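Local coordinates for ankyrin repeat domain-containing protein EMB506, chloroplastic (Arabidopsis thaliana, PDB 6JD6), which takes part in the initial differentiation of the proplastid during embryo development, is needed for correct leaf margins, and has molecular condensate scaffold activity, at residues P181-V186 with L215-Q220; M107-T110 with K114-Q117; V204-A207 with T213-H216; Q117-A120 with Q126-D129. All blocks are in the same frame, centred on the assembly; numbering follows the deposited sequence.

How the contacts relate
The four contacts sample two regions of one ankyrin stack, on opposite sides of the chain's centre. Contacts 2 and 4 come first along the chain, their centres 10 Å apart, and share helix 115-121: contact 2 packs the preceding loop on the helix start, and contact 4 pairs the helix with its partner 125-133 inside ANK 1. Contacts 3 and 1 both end on helix 214-220 of ANK 4, with centres 7 Å apart; they join it to the incoming loop and to helix 181-187 of ANK 3. The two regions lie 25 to 30 Å apart, centre to centre. Loop-to-helix, helix-to-helix and repeat-to-repeat contacts are the kinds of packing from which an ankyrin stack is made.

Contact 1. Residues P181-V186 with L215-Q220; sequences PIHYAV and LHIAVQ
V186 and H183 meet I217 and A218 through van der Waals contacts, with 192 Å² buried in all. V186 makes its contacts with one methyl: CG1, set anti to the backbone N (chi1 170°), lies against the peptide that joins I217 to A218, 3.4 Å from A218 N. The same CG1 is 3.7 Å from A218 CB and 3.9 Å from I217 CB, so one branch spans two successive residues of the opposing helix. The extended chain of I217 comes back the other way, at about a right angle to the H183 side chain. Its terminal CD1 arrives at the edge of the imidazole, near the ring plane, 3.6 Å from H183 CD2.

Helix 181-187 of ANK 3 and helix 214-220 of ANK 4 run side by side: the axes of the two short segments pass 9.0 Å apart at closest and differ in direction by only 8°. This near-parallel stacking of equivalent helices from consecutive repeats is a hallmark of the ankyrin fold.

The side-chain polar bonds of H183 go to residues outside the two segments. H183 NE2 bonds to W212 O, a backbone carbonyl of the next repeat, while H183 ND1 pairs with A180 N at its own helix start; gripped at both nitrogens, the ring has its rotation fixed. An aromatic side chain of another protein's chain packs on I217, and T227 and L230 of helix 224-232 touch A218.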
ATOM      1  N   PRO A 181     -10.588  -1.469  -7.102  1.00 33.44           N
ATOM      2  CA  PRO A 181     -10.526  -0.732  -5.833  1.00 32.35           C
ATOM      3  C   PRO A 181     -11.349  -1.362  -4.697  1.00 32.40           C
ATOM      4  O   PRO A 181     -10.898  -1.351  -3.551  1.00 32.91           O
ATOM      5  CB  PRO A 181     -11.092   0.640  -6.212  1.00 32.33           C
ATOM      6  CG  PRO A 181     -10.639   0.819  -7.621  1.00 33.53           C
ATOM      7  CD  PRO A 181     -10.738  -0.555  -8.252  1.00 32.36           C
ATOM      8  N   ILE A 182     -12.524  -1.906  -5.000  1.00 33.21           N
ATOM      9  CA  ILE A 182     -13.347  -2.525  -3.962  1.00 33.44           C
ATOM     10  C   ILE A 182     -12.672  -3.766  -3.341  1.00 32.29           C
ATOM     11  O   ILE A 182     -12.806  -4.003  -2.141  1.00 33.29           O
ATOM     12  CB  ILE A 182     -14.787  -2.841  -4.461  1.00 36.40           C
ATOM     13  CG1 ILE A 182     -15.655  -3.401  -3.329  1.00 36.40           C
ATOM     14  CG2 ILE A 182     -14.764  -3.804  -5.627  1.00 35.51           C
ATOM     15  CD1 ILE A 182     -15.904  -2.430  -2.209  1.00 37.44           C
ATOM     16  N   HIS A 183     -11.939  -4.536  -4.147  1.00 27.60           N
ATOM     17  CA  HIS A 183     -11.175  -5.683  -3.637  1.00 27.01           C
ATOM     18  C   HIS A 183     -10.186  -5.229  -2.556  1.00 28.12           C
ATOM     19  O   HIS A 183     -10.124  -5.793  -1.461  1.00 28.55           O
ATOM     20  CB  HIS A 183     -10.372  -6.353  -4.760  1.00 26.68           C
ATOM     21  CG  HIS A 183     -11.160  -7.292  -5.624  1.00 29.15           C
ATOM     22  ND1 HIS A 183     -11.335  -7.086  -6.977  1.00 31.60           N
ATOM     23  CD2 HIS A 183     -11.776  -8.466  -5.340  1.00 29.07           C
ATOM     24  CE1 HIS A 183     -12.044  -8.078  -7.484  1.00 32.32           C
ATOM     25  NE2 HIS A 183     -12.328  -8.928  -6.513  1.00 31.67           N
ATOM     26  N   TYR A 184      -9.404  -4.206  -2.875  1.00 26.49           N
ATOM     27  CA  TYR A 184      -8.370  -3.736  -1.958  1.00 27.23           C
ATOM     28  C   TYR A 184      -8.939  -3.032  -0.728  1.00 26.10           C
ATOM     29  O   TYR A 184      -8.374  -3.126   0.357  1.00 29.31           O
ATOM     30  CB  TYR A 184      -7.374  -2.826  -2.685  1.00 27.84           C
ATOM     31  CG  TYR A 184      -6.519  -3.541  -3.708  1.00 28.12           C
ATOM     32  CD1 TYR A 184      -5.649  -4.552  -3.328  1.00 26.36           C
ATOM     33  CD2 TYR A 184      -6.562  -3.184  -5.050  1.00 29.46           C
ATOM     34  CE1 TYR A 184      -4.855  -5.201  -4.263  1.00 25.26           C
ATOM     35  CE2 TYR A 184      -5.778  -3.827  -5.989  1.00 28.59           C
ATOM     36  CZ  TYR A 184      -4.928  -4.834  -5.589  1.00 28.91           C
ATOM     37  OH  TYR A 184      -4.142  -5.472  -6.525  1.00 31.17           O
ATOM     38  N   ALA A 185     -10.048  -2.320  -0.897  1.00 26.74           N
ATOM     39  CA  ALA A 185     -10.684  -1.640   0.228  1.00 28.53           C
ATOM     40  C   ALA A 185     -11.168  -2.667   1.244  1.00 30.31           C
ATOM     41  O   ALA A 185     -11.096  -2.455   2.456  1.00 28.64           O
ATOM     42  CB  ALA A 185     -11.843  -0.773  -0.253  1.00 25.30           C
ATOM     43  N   VAL A 186     -11.662  -3.787   0.736  1.00 28.80           N
ATOM     44  CA  VAL A 186     -12.059  -4.883   1.596  1.00 28.64           C
ATOM     45  C   VAL A 186     -10.837  -5.542   2.256  1.00 29.68           C
ATOM     46  O   VAL A 186     -10.848  -5.795   3.462  1.00 30.02           O
ATOM     47  CB  VAL A 186     -12.895  -5.916   0.826  1.00 29.39           C
ATOM     48  CG1 VAL A 186     -13.087  -7.157   1.659  1.00 26.76           C
ATOM     49  CG2 VAL A 186     -14.246  -5.307   0.440  1.00 31.31           C
ATOM     50  N   LEU A 215     -16.584 -10.276  -1.523  1.00 27.81           N
ATOM     51  CA  LEU A 215     -17.186 -11.094  -0.471  1.00 28.60           C
ATOM     52  C   LEU A 215     -16.227 -12.181   0.017  1.00 30.53           C
ATOM     53  O   LEU A 215     -16.135 -12.434   1.217  1.00 32.83           O
ATOM     54  CB  LEU A 215     -18.502 -11.727  -0.940  1.00 30.44           C
ATOM     55  CG  LEU A 215     -19.283 -12.481   0.144  1.00 30.50           C
ATOM     56  CD1 LEU A 215     -19.632 -11.536   1.291  1.00 30.31           C
ATOM     57  CD2 LEU A 215     -20.550 -13.133  -0.417  1.00 30.76           C
ATOM     58  N   HIS A 216     -15.523 -12.820  -0.918  1.00 28.65           N
ATOM     59  CA  HIS A 216     -14.500 -13.815  -0.583  1.00 29.28           C
ATOM     60  C   HIS A 216     -13.418 -13.220   0.323  1.00 30.24           C
ATOM     61  O   HIS A 216     -13.057 -13.802   1.347  1.00 29.12           O
ATOM     62  CB  HIS A 216     -13.848 -14.390  -1.856  1.00 26.12           C
ATOM     63  CG  HIS A 216     -14.735 -15.314  -2.634  1.00 28.59           C
ATOM     64  ND1 HIS A 216     -15.278 -14.974  -3.857  1.00 31.18           N
ATOM     65  CD2 HIS A 216     -15.166 -16.570  -2.370  1.00 30.11           C
ATOM     66  CE1 HIS A 216     -16.008 -15.979  -4.307  1.00 31.65           C
ATOM     67  NE2 HIS A 216     -15.960 -16.961  -3.425  1.00 30.38           N
ATOM     68  N   ILE A 217     -12.900 -12.059  -0.064  1.00 28.94           N
ATOM     69  CA  ILE A 217     -11.858 -11.398   0.713  1.00 29.14           C
ATOM     70  C   ILE A 217     -12.370 -10.941   2.084  1.00 31.47           C
ATOM     71  O   ILE A 217     -11.657 -11.042   3.083  1.00 32.81           O
ATOM     72  CB  ILE A 217     -11.271 -10.186  -0.044  1.00 29.26           C
ATOM     73  CG1 ILE A 217     -10.798 -10.602  -1.437  1.00 29.66           C
ATOM     74  CG2 ILE A 217     -10.121  -9.566   0.747  1.00 25.80           C
ATOM     75  CD1 ILE A 217     -10.281  -9.436  -2.265  1.00 30.66           C
ATOM     76  N   ALA A 218     -13.604 -10.442   2.127  1.00 31.07           N
ATOM     77  CA  ALA A 218     -14.204  -9.996   3.384  1.00 30.53           C
ATOM     78  C   ALA A 218     -14.257 -11.135   4.396  1.00 31.59           C
ATOM     79  O   ALA A 218     -13.851 -10.982   5.549  1.00 31.04           O
ATOM     80  CB  ALA A 218     -15.600  -9.431   3.141  1.00 30.36           C
ATOM     81  N   VAL A 219     -14.754 -12.280   3.948  1.00 31.40           N
ATOM     82  CA  VAL A 219     -14.811 -13.473   4.780  1.00 31.28           C
ATOM     83  C   VAL A 219     -13.407 -13.968   5.171  1.00 30.87           C
ATOM     84  O   VAL A 219     -13.178 -14.380   6.307  1.00 31.17           O
ATOM     85  CB  VAL A 219     -15.612 -14.585   4.079  1.00 29.89           C
ATOM     86  CG1 VAL A 219     -15.612 -15.847   4.908  1.00 28.12           C
ATOM     87  CG2 VAL A 219     -17.047 -14.113   3.830  1.00 29.89           C
ATOM     88  N   GLN A 220     -12.465 -13.911   4.236  1.00 29.32           N
ATOM     89  CA  GLN A 220     -11.083 -14.276   4.540  1.00 31.07           C
ATOM     90  C   GLN A 220     -10.512 -13.392   5.653  1.00 31.12           C
ATOM     91  O   GLN A 220      -9.773 -13.869   6.517  1.00 30.38           O
ATOM     92  CB  GLN A 220     -10.203 -14.170   3.293  1.00 30.96           C
ATOM     93  CG  GLN A 220      -8.802 -14.755   3.465  1.00 29.01           C
ATOM     94  CD  GLN A 220      -7.865 -14.351   2.350  1.00 27.90           C
ATOM     95  OE1 GLN A 220      -7.709 -13.165   2.055  1.00 30.19           O
ATOM     96  NE2 GLN A 220      -7.239 -15.334   1.717  1.00 27.54           N
TER

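Contact 2. Residues M107-T110 with K114-Q117; sequences MIST and KPLQ
P115 meets S109 and I108 with its ring carbons, and this van der Waals packing makes up most of a contact that buries 196 Å². S109 OG faces the CG-CD bond of P115 from outside the ring, close to the ring's own plane, 3.2 Å from P115 CD and equally close to CG. I108 approaches obliquely. Its CG1 sits between the backbone N and the carbonyl carbon (chi1 69°), a position from which the gamma and delta carbons both face the proline: I108 CG1 is 4.0 Å and I108 CD1 4.1 Å from P115 CG. The backbone joins in, with I108 O 3.6 Å from P115 CG. From within the fold, L131 of helix 125-133 also touches the P115 ring.

K114 is the N-cap of helix 115-121, and P115 fills the first turn, where a proline costs no backbone hydrogen bond. By its place in ANK 1 the run K114-Q117 corresponds to T213-H216 in ANK 4, so it is probably a divergent form of the TPLH signature of ankyrin repeats, keeping the proline and the leucine.

The polar groups approach less closely. The K114 CB points away from the loop, but the chain bends at chi2 (-104°) and chi4 (-61°), which returns K114 NZ to 3.9 Å from T110 O, too long for a hydrogen bond. S109 OG finds its polar partner in L105 O, within the loop. I108 O bonds to a polar side chain of another protein's chain, and a sulfate ion, probably from the crystallisation liquor, lies about 3 Å from the T110 side chain.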
ATOM      1  N   MET A 107      11.688  12.098 -15.969  1.00 47.51           N
ATOM      2  CA  MET A 107      12.864  12.112 -15.104  1.00 44.22           C
ATOM      3  C   MET A 107      12.539  11.733 -13.663  1.00 41.53           C
ATOM      4  O   MET A 107      13.419  11.302 -12.919  1.00 43.53           O
ATOM      5  CB  MET A 107      13.556  13.483 -15.137  1.00 45.66           C
ATOM      6  CG  MET A 107      14.157  13.865 -16.484  1.00 47.43           C
ATOM      7  SD  MET A 107      15.381  12.686 -17.107  1.00 55.63           S
ATOM      8  CE  MET A 107      16.491  12.558 -15.711  1.00 44.70           C
ATOM      9  N   ILE A 108      11.280  11.891 -13.269  1.00 39.41           N
ATOM     10  CA  ILE A 108      10.904  11.730 -11.865  1.00 39.13           C
ATOM     11  C   ILE A 108      10.083  10.466 -11.591  1.00 39.75           C
ATOM     12  O   ILE A 108       9.546  10.289 -10.497  1.00 37.63           O
ATOM     13  CB  ILE A 108      10.139  12.971 -11.353  1.00 40.05           C
ATOM     14  CG1 ILE A 108       8.762  13.061 -12.009  1.00 42.87           C
ATOM     15  CG2 ILE A 108      10.946  14.241 -11.622  1.00 39.92           C
ATOM     16  CD1 ILE A 108       7.881  14.146 -11.434  1.00 44.66           C
ATOM     17  N   SER A 109      10.000   9.587 -12.582  1.00 42.34           N
ATOM     18  CA  SER A 109       9.226   8.356 -12.446  1.00 44.67           C
ATOM     19  C   SER A 109      10.075   7.143 -12.789  1.00 44.10           C
ATOM     20  O   SER A 109      10.926   7.204 -13.672  1.00 45.32           O
ATOM     21  CB  SER A 109       8.009   8.381 -13.375  1.00 46.39           C
ATOM     22  OG  SER A 109       7.304   9.607 -13.281  1.00 49.01           O
ATOM     23  N   THR A 110       9.848   6.044 -12.080  1.00 46.21           N
ATOM     24  CA  THR A 110      10.368   4.748 -12.502  1.00 49.05           C
ATOM     25  C   THR A 110       9.320   3.670 -12.342  1.00 48.40           C
ATOM     26  O   THR A 110       8.169   3.945 -11.992  1.00 47.56           O
ATOM     27  CB  THR A 110      11.608   4.293 -11.708  1.00 52.73           C
ATOM     28  OG1 THR A 110      11.291   4.212 -10.313  1.00 55.43           O
ATOM     29  CG2 THR A 110      12.737   5.233 -11.915  1.00 55.47           C
ATOM     30  N   LYS A 114       6.008   5.571  -8.933  1.00 39.17           N
ATOM     31  CA  LYS A 114       5.181   6.503  -9.683  1.00 40.48           C
ATOM     32  C   LYS A 114       4.826   7.679  -8.780  1.00 39.57           C
ATOM     33  O   LYS A 114       4.351   7.480  -7.660  1.00 37.25           O
ATOM     34  CB  LYS A 114       3.911   5.800 -10.162  1.00 44.85           C
ATOM     35  CG  LYS A 114       4.081   5.000 -11.448  1.00 49.62           C
ATOM     36  CD  LYS A 114       3.467   5.757 -12.619  1.00 55.64           C
ATOM     37  CE  LYS A 114       3.683   5.042 -13.934  1.00 59.84           C
ATOM     38  NZ  LYS A 114       5.133   4.896 -14.239  1.00 64.28           N
ATOM     39  N   PRO A 115       5.064   8.911  -9.262  1.00 40.68           N
ATOM     40  CA  PRO A 115       4.887  10.134  -8.467  1.00 40.67           C
ATOM     41  C   PRO A 115       3.505  10.241  -7.827  1.00 38.72           C
ATOM     42  O   PRO A 115       3.423  10.513  -6.632  1.00 37.77           O
ATOM     43  CB  PRO A 115       5.081  11.254  -9.494  1.00 43.21           C
ATOM     44  CG  PRO A 115       5.935  10.654 -10.547  1.00 44.90           C
ATOM     45  CD  PRO A 115       5.549   9.202 -10.623  1.00 43.27           C
ATOM     46  N   LEU A 116       2.442  10.024  -8.599  1.00 40.29           N
ATOM     47  CA  LEU A 116       1.088  10.086  -8.050  1.00 39.99           C
ATOM     48  C   LEU A 116       0.887   9.079  -6.922  1.00 36.78           C
ATOM     49  O   LEU A 116       0.249   9.384  -5.914  1.00 37.81           O
ATOM     50  CB  LEU A 116       0.040   9.847  -9.137  1.00 41.85           C
ATOM     51  CG  LEU A 116      -0.539  11.064  -9.855  1.00 45.31           C
ATOM     52  CD1 LEU A 116      -1.745  10.644 -10.695  1.00 44.71           C
ATOM     53  CD2 LEU A 116      -0.908  12.170  -8.872  1.00 44.53           C
ATOM     54  N   GLN A 117       1.432   7.881  -7.098  1.00 34.55           N
ATOM     55  CA  GLN A 117       1.325   6.840  -6.085  1.00 35.24           C
ATOM     56  C   GLN A 117       2.076   7.241  -4.820  1.00 35.46           C
ATOM     57  O   GLN A 117       1.538   7.157  -3.717  1.00 35.96           O
ATOM     58  CB  GLN A 117       1.864   5.511  -6.614  1.00 34.69           C
ATOM     59  CG  GLN A 117       1.034   4.879  -7.724  1.00 37.86           C
ATOM     60  CD  GLN A 117       1.480   3.455  -8.030  1.00 42.34           C
ATOM     61  OE1 GLN A 117       2.230   2.850  -7.262  1.00 43.14           O
ATOM     62  NE2 GLN A 117       1.019   2.915  -9.156  1.00 42.22           N
TER

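Contact 3. Residues V204-A207 with T213-H216; sequences VNVA and TPLH
P214 turns its ring toward the loop V204-A207 and meets two carbonyl oxygens there. Going outward, P214 CB is 3.9 Å from V204 O, and P214 CG closes to 3.4 Å from the same oxygen. P214 CD meets two carbonyl oxygens that lie at about a right angle round it, 3.3 Å from V204 O and also 3.3 Å from V206 O. With CG and CD gone, as in an alanine at this place, the carbonyls of V204 and V206 would probably lose their packing partner and the loop would be freer to shift. V206 O is used twice, for T213 CA lies 3.4 Å away in a CA-H...O contact with an angle of 157° at the hydrogen.

Where V204 O faces the helix start, a water carries the link onward: it donates to V204 O and accepts from L215 N. A second water accepts from T213 OG1 at 2.8 Å and donates to N205 OD1. The amide of N205 is held further by the backbone of D236 and G234.

T213 OG1 lies between its backbone N and carbonyl carbon (chi1 67°), facing the first helical turn, where it accepts a weak bond of 3.5 Å from H216 N. In return T213 N donates to H216 ND1 at 3.0 Å, nearly straight (169°) and close to the imidazole plane. This reciprocal pair is a capping box in which histidine serves as the side-chain acceptor. The whole run T213-H216 is the TPLH signature with which an ankyrin repeat starts its first helix.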
ATOM      1  N   VAL A 204     -19.907  -4.701  -7.054  1.00 38.15           N
ATOM      2  CA  VAL A 204     -19.469  -5.334  -5.810  1.00 35.55           C
ATOM      3  C   VAL A 204     -19.197  -6.822  -5.995  1.00 37.12           C
ATOM      4  O   VAL A 204     -18.684  -7.491  -5.094  1.00 37.75           O
ATOM      5  CB  VAL A 204     -20.478  -5.124  -4.658  1.00 38.01           C
ATOM      6  CG1 VAL A 204     -20.787  -3.636  -4.494  1.00 41.46           C
ATOM      7  CG2 VAL A 204     -21.751  -5.916  -4.905  1.00 38.34           C
ATOM      8  N   ASN A 205     -19.532  -7.330  -7.176  1.00 37.60           N
ATOM      9  CA  ASN A 205     -19.308  -8.732  -7.493  1.00 38.07           C
ATOM     10  C   ASN A 205     -18.168  -8.953  -8.482  1.00 37.41           C
ATOM     11  O   ASN A 205     -18.035 -10.033  -9.057  1.00 38.90           O
ATOM     12  CB  ASN A 205     -20.607  -9.360  -8.006  1.00 38.33           C
ATOM     13  CG  ASN A 205     -21.653  -9.467  -6.919  1.00 38.20           C
ATOM     14  OD1 ASN A 205     -21.376  -9.974  -5.835  1.00 38.89           O
ATOM     15  ND2 ASN A 205     -22.848  -8.956  -7.186  1.00 36.94           N
ATOM     16  N   VAL A 206     -17.346  -7.926  -8.673  1.00 37.29           N
ATOM     17  CA  VAL A 206     -16.202  -8.028  -9.568  1.00 33.94           C
ATOM     18  C   VAL A 206     -15.286  -9.183  -9.143  1.00 31.47           C
ATOM     19  O   VAL A 206     -14.990  -9.356  -7.961  1.00 32.73           O
ATOM     20  CB  VAL A 206     -15.430  -6.684  -9.665  1.00 36.94           C
ATOM     21  CG1 VAL A 206     -14.968  -6.220  -8.288  1.00 32.02           C
ATOM     22  CG2 VAL A 206     -14.260  -6.797 -10.635  1.00 36.91           C
ATOM     23  N   ALA A 207     -14.875  -9.993 -10.111  1.00 31.95           N
ATOM     24  CA  ALA A 207     -14.037 -11.156  -9.842  1.00 33.24           C
ATOM     25  C   ALA A 207     -12.626 -10.923 -10.379  1.00 35.23           C
ATOM     26  O   ALA A 207     -12.462 -10.409 -11.483  1.00 37.28           O
ATOM     27  CB  ALA A 207     -14.651 -12.406 -10.476  1.00 34.02           C
ATOM     28  N   THR A 213     -14.086 -12.651  -5.346  1.00 32.88           N
ATOM     29  CA  THR A 213     -14.883 -11.430  -5.251  1.00 31.87           C
ATOM     30  C   THR A 213     -14.581 -10.711  -3.931  1.00 32.01           C
ATOM     31  O   THR A 213     -13.923 -11.276  -3.056  1.00 32.63           O
ATOM     32  CB  THR A 213     -16.393 -11.748  -5.324  1.00 32.93           C
ATOM     33  OG1 THR A 213     -16.783 -12.475  -4.154  1.00 34.14           O
ATOM     34  CG2 THR A 213     -16.720 -12.563  -6.570  1.00 33.75           C
ATOM     35  N   PRO A 214     -15.052  -9.459  -3.778  1.00 33.25           N
ATOM     36  CA  PRO A 214     -14.881  -8.790  -2.480  1.00 31.59           C
ATOM     37  C   PRO A 214     -15.478  -9.571  -1.302  1.00 30.10           C
ATOM     38  O   PRO A 214     -14.918  -9.520  -0.203  1.00 29.78           O
ATOM     39  CB  PRO A 214     -15.626  -7.465  -2.675  1.00 33.01           C
ATOM     40  CG  PRO A 214     -15.485  -7.188  -4.128  1.00 35.79           C
ATOM     41  CD  PRO A 214     -15.565  -8.531  -4.806  1.00 33.61           C
ATOM     42  N   LEU A 215     -16.584 -10.276  -1.523  1.00 27.81           N
ATOM     43  CA  LEU A 215     -17.186 -11.094  -0.471  1.00 28.60           C
ATOM     44  C   LEU A 215     -16.227 -12.181   0.017  1.00 30.53           C
ATOM     45  O   LEU A 215     -16.135 -12.434   1.217  1.00 32.83           O
ATOM     46  CB  LEU A 215     -18.502 -11.727  -0.940  1.00 30.44           C
ATOM     47  CG  LEU A 215     -19.283 -12.481   0.144  1.00 30.50           C
ATOM     48  CD1 LEU A 215     -19.632 -11.536   1.291  1.00 30.31           C
ATOM     49  CD2 LEU A 215     -20.550 -13.133  -0.417  1.00 30.76           C
ATOM     50  N   HIS A 216     -15.523 -12.820  -0.918  1.00 28.65           N
ATOM     51  CA  HIS A 216     -14.500 -13.815  -0.583  1.00 29.28           C
ATOM     52  C   HIS A 216     -13.418 -13.220   0.323  1.00 30.24           C
ATOM     53  O   HIS A 216     -13.057 -13.802   1.347  1.00 29.12           O
ATOM     54  CB  HIS A 216     -13.848 -14.390  -1.856  1.00 26.12           C
ATOM     55  CG  HIS A 216     -14.735 -15.314  -2.634  1.00 28.59           C
ATOM     56  ND1 HIS A 216     -15.278 -14.974  -3.857  1.00 31.18           N
ATOM     57  CD2 HIS A 216     -15.166 -16.570  -2.370  1.00 30.11           C
ATOM     58  CE1 HIS A 216     -16.008 -15.979  -4.307  1.00 31.65           C
ATOM     59  NE2 HIS A 216     -15.960 -16.961  -3.425  1.00 30.38           N
TER
HETATM   60  O   HOH W   1     -18.615  -9.870  -3.623  1.00 35.33           O
HETATM   61  O   HOH W   2     -19.561 -12.140  -4.639  1.00 38.86           O

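Contact 4. Residues Q117-A120 with Q126-D129; sequences QTLA and QLMD
Beside the apolar junction of L119 with L127 and M128, T118 OG1 is gripped by several groups: it makes two hydrogen bonds to polar side-chain groups of another protein's chain, and K114 O, one turn back, adds a weak bond. The junction itself is apolar and buries 207 Å². L119 meets L127 at about a right angle and presses both methyls against it, L119 CD1 lying 3.8 Å from L127 CB and L119 CD2 3.9 Å from L127 CD1. Nearer the backbone, L119 CB rests 3.6 Å from M128 CG.

M128 runs straight as far as its sulfur and then bends (chi3 69°), carrying the terminal methyl over A120. The sulfur approaches the backbone, with M128 SD 3.7 Å from A120 CA, while M128 CE is 3.9 Å from A120 CB. V160 and L164 of helix 158-166 cover M128 further, tying it to the following repeat. Replacing L119 by alanine would remove CG and both methyls and would probably leave a gap beside L127, with that side chain freer to turn.

With CA atoms of L119 and M128 only 6.3 Å apart, helices 115-121 and 125-133 lie in close contact. They are the two helices of ANK 1, the paired helices, joined by a short turn, of an ankyrin repeat.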
ATOM      1  N   GLN A 117       1.432   7.881  -7.098  1.00 34.55           N
ATOM      2  CA  GLN A 117       1.325   6.840  -6.085  1.00 35.24           C
ATOM      3  C   GLN A 117       2.076   7.241  -4.820  1.00 35.46           C
ATOM      4  O   GLN A 117       1.538   7.157  -3.717  1.00 35.96           O
ATOM      5  CB  GLN A 117       1.864   5.511  -6.614  1.00 34.69           C
ATOM      6  CG  GLN A 117       1.034   4.879  -7.724  1.00 37.86           C
ATOM      7  CD  GLN A 117       1.480   3.455  -8.030  1.00 42.34           C
ATOM      8  OE1 GLN A 117       2.230   2.850  -7.262  1.00 43.14           O
ATOM      9  NE2 GLN A 117       1.019   2.915  -9.156  1.00 42.22           N
ATOM     10  N   THR A 118       3.318   7.682  -4.991  1.00 33.64           N
ATOM     11  CA  THR A 118       4.154   8.080  -3.861  1.00 32.91           C
ATOM     12  C   THR A 118       3.552   9.268  -3.118  1.00 33.11           C
ATOM     13  O   THR A 118       3.493   9.278  -1.887  1.00 31.30           O
ATOM     14  CB  THR A 118       5.591   8.419  -4.317  1.00 32.43           C
ATOM     15  OG1 THR A 118       6.212   7.241  -4.857  1.00 32.08           O
ATOM     16  CG2 THR A 118       6.418   8.928  -3.152  1.00 29.75           C
ATOM     17  N   LEU A 119       3.094  10.265  -3.872  1.00 34.23           N
ATOM     18  CA  LEU A 119       2.484  11.442  -3.268  1.00 34.39           C
ATOM     19  C   LEU A 119       1.202  11.064  -2.526  1.00 36.24           C
ATOM     20  O   LEU A 119       0.904  11.608  -1.462  1.00 36.48           O
ATOM     21  CB  LEU A 119       2.209  12.512  -4.326  1.00 33.58           C
ATOM     22  CG  LEU A 119       3.446  13.163  -4.958  1.00 34.58           C
ATOM     23  CD1 LEU A 119       3.048  14.073  -6.114  1.00 34.73           C
ATOM     24  CD2 LEU A 119       4.271  13.931  -3.920  1.00 33.08           C
ATOM     25  N   ALA A 120       0.449  10.124  -3.089  1.00 37.00           N
ATOM     26  CA  ALA A 120      -0.751   9.619  -2.429  1.00 36.00           C
ATOM     27  C   ALA A 120      -0.417   8.970  -1.088  1.00 34.47           C
ATOM     28  O   ALA A 120      -1.051   9.258  -0.075  1.00 36.29           O
ATOM     29  CB  ALA A 120      -1.483   8.632  -3.331  1.00 32.97           C
ATOM     30  N   GLN A 126      -2.102  18.308  -2.596  1.00 44.25           N
ATOM     31  CA  GLN A 126      -1.853  19.460  -3.457  1.00 44.33           C
ATOM     32  C   GLN A 126      -0.839  19.141  -4.559  1.00 42.80           C
ATOM     33  O   GLN A 126      -1.023  19.530  -5.713  1.00 43.83           O
ATOM     34  CB  GLN A 126      -1.394  20.666  -2.636  1.00 46.23           C
ATOM     35  CG  GLN A 126      -1.175  21.927  -3.466  1.00 50.46           C
ATOM     36  CD  GLN A 126      -2.419  22.343  -4.227  0.37 54.35           C
ATOM     37  OE1 GLN A 126      -3.449  22.657  -3.630  0.56 55.82           O
ATOM     38  NE2 GLN A 126      -2.331  22.340  -5.552  0.81 55.99           N
ATOM     39  N   LEU A 127       0.218  18.414  -4.212  1.00 40.80           N
ATOM     40  CA  LEU A 127       1.226  18.037  -5.200  1.00 39.97           C
ATOM     41  C   LEU A 127       0.664  17.081  -6.249  1.00 40.42           C
ATOM     42  O   LEU A 127       1.060  17.127  -7.415  1.00 41.41           O
ATOM     43  CB  LEU A 127       2.460  17.435  -4.529  1.00 37.01           C
ATOM     44  CG  LEU A 127       3.315  18.420  -3.733  1.00 37.51           C
ATOM     45  CD1 LEU A 127       4.530  17.713  -3.146  1.00 35.99           C
ATOM     46  CD2 LEU A 127       3.745  19.594  -4.610  1.00 38.54           C
ATOM     47  N   MET A 128      -0.260  16.218  -5.833  1.00 40.22           N
ATOM     48  CA  MET A 128      -0.966  15.353  -6.774  1.00 39.58           C
ATOM     49  C   MET A 128      -1.764  16.187  -7.765  1.00 41.82           C
ATOM     50  O   MET A 128      -1.684  15.969  -8.975  1.00 41.75           O
ATOM     51  CB  MET A 128      -1.910  14.400  -6.040  1.00 37.73           C
ATOM     52  CG  MET A 128      -1.210  13.407  -5.137  1.00 35.91           C
ATOM     53  SD  MET A 128      -2.366  12.287  -4.326  1.00 46.54           S
ATOM     54  CE  MET A 128      -2.916  11.315  -5.720  1.00 38.71           C
ATOM     55  N   ASP A 129      -2.531  17.143  -7.241  1.00 43.65           N
ATOM     56  CA  ASP A 129      -3.334  18.030  -8.080  1.00 47.86           C
ATOM     57  C   ASP A 129      -2.480  18.773  -9.104  1.00 50.77           C
ATOM     58  O   ASP A 129      -2.879  18.913 -10.258  1.00 53.33           O
ATOM     59  CB  ASP A 129      -4.135  19.025  -7.232  1.00 50.16           C
ATOM     60  CG  ASP A 129      -5.320  18.375  -6.527  1.00 52.46           C
ATOM     61  OD1 ASP A 129      -5.643  17.214  -6.849  1.00 50.96           O
ATOM     62  OD2 ASP A 129      -5.935  19.029  -5.656  1.00 55.78           O
TER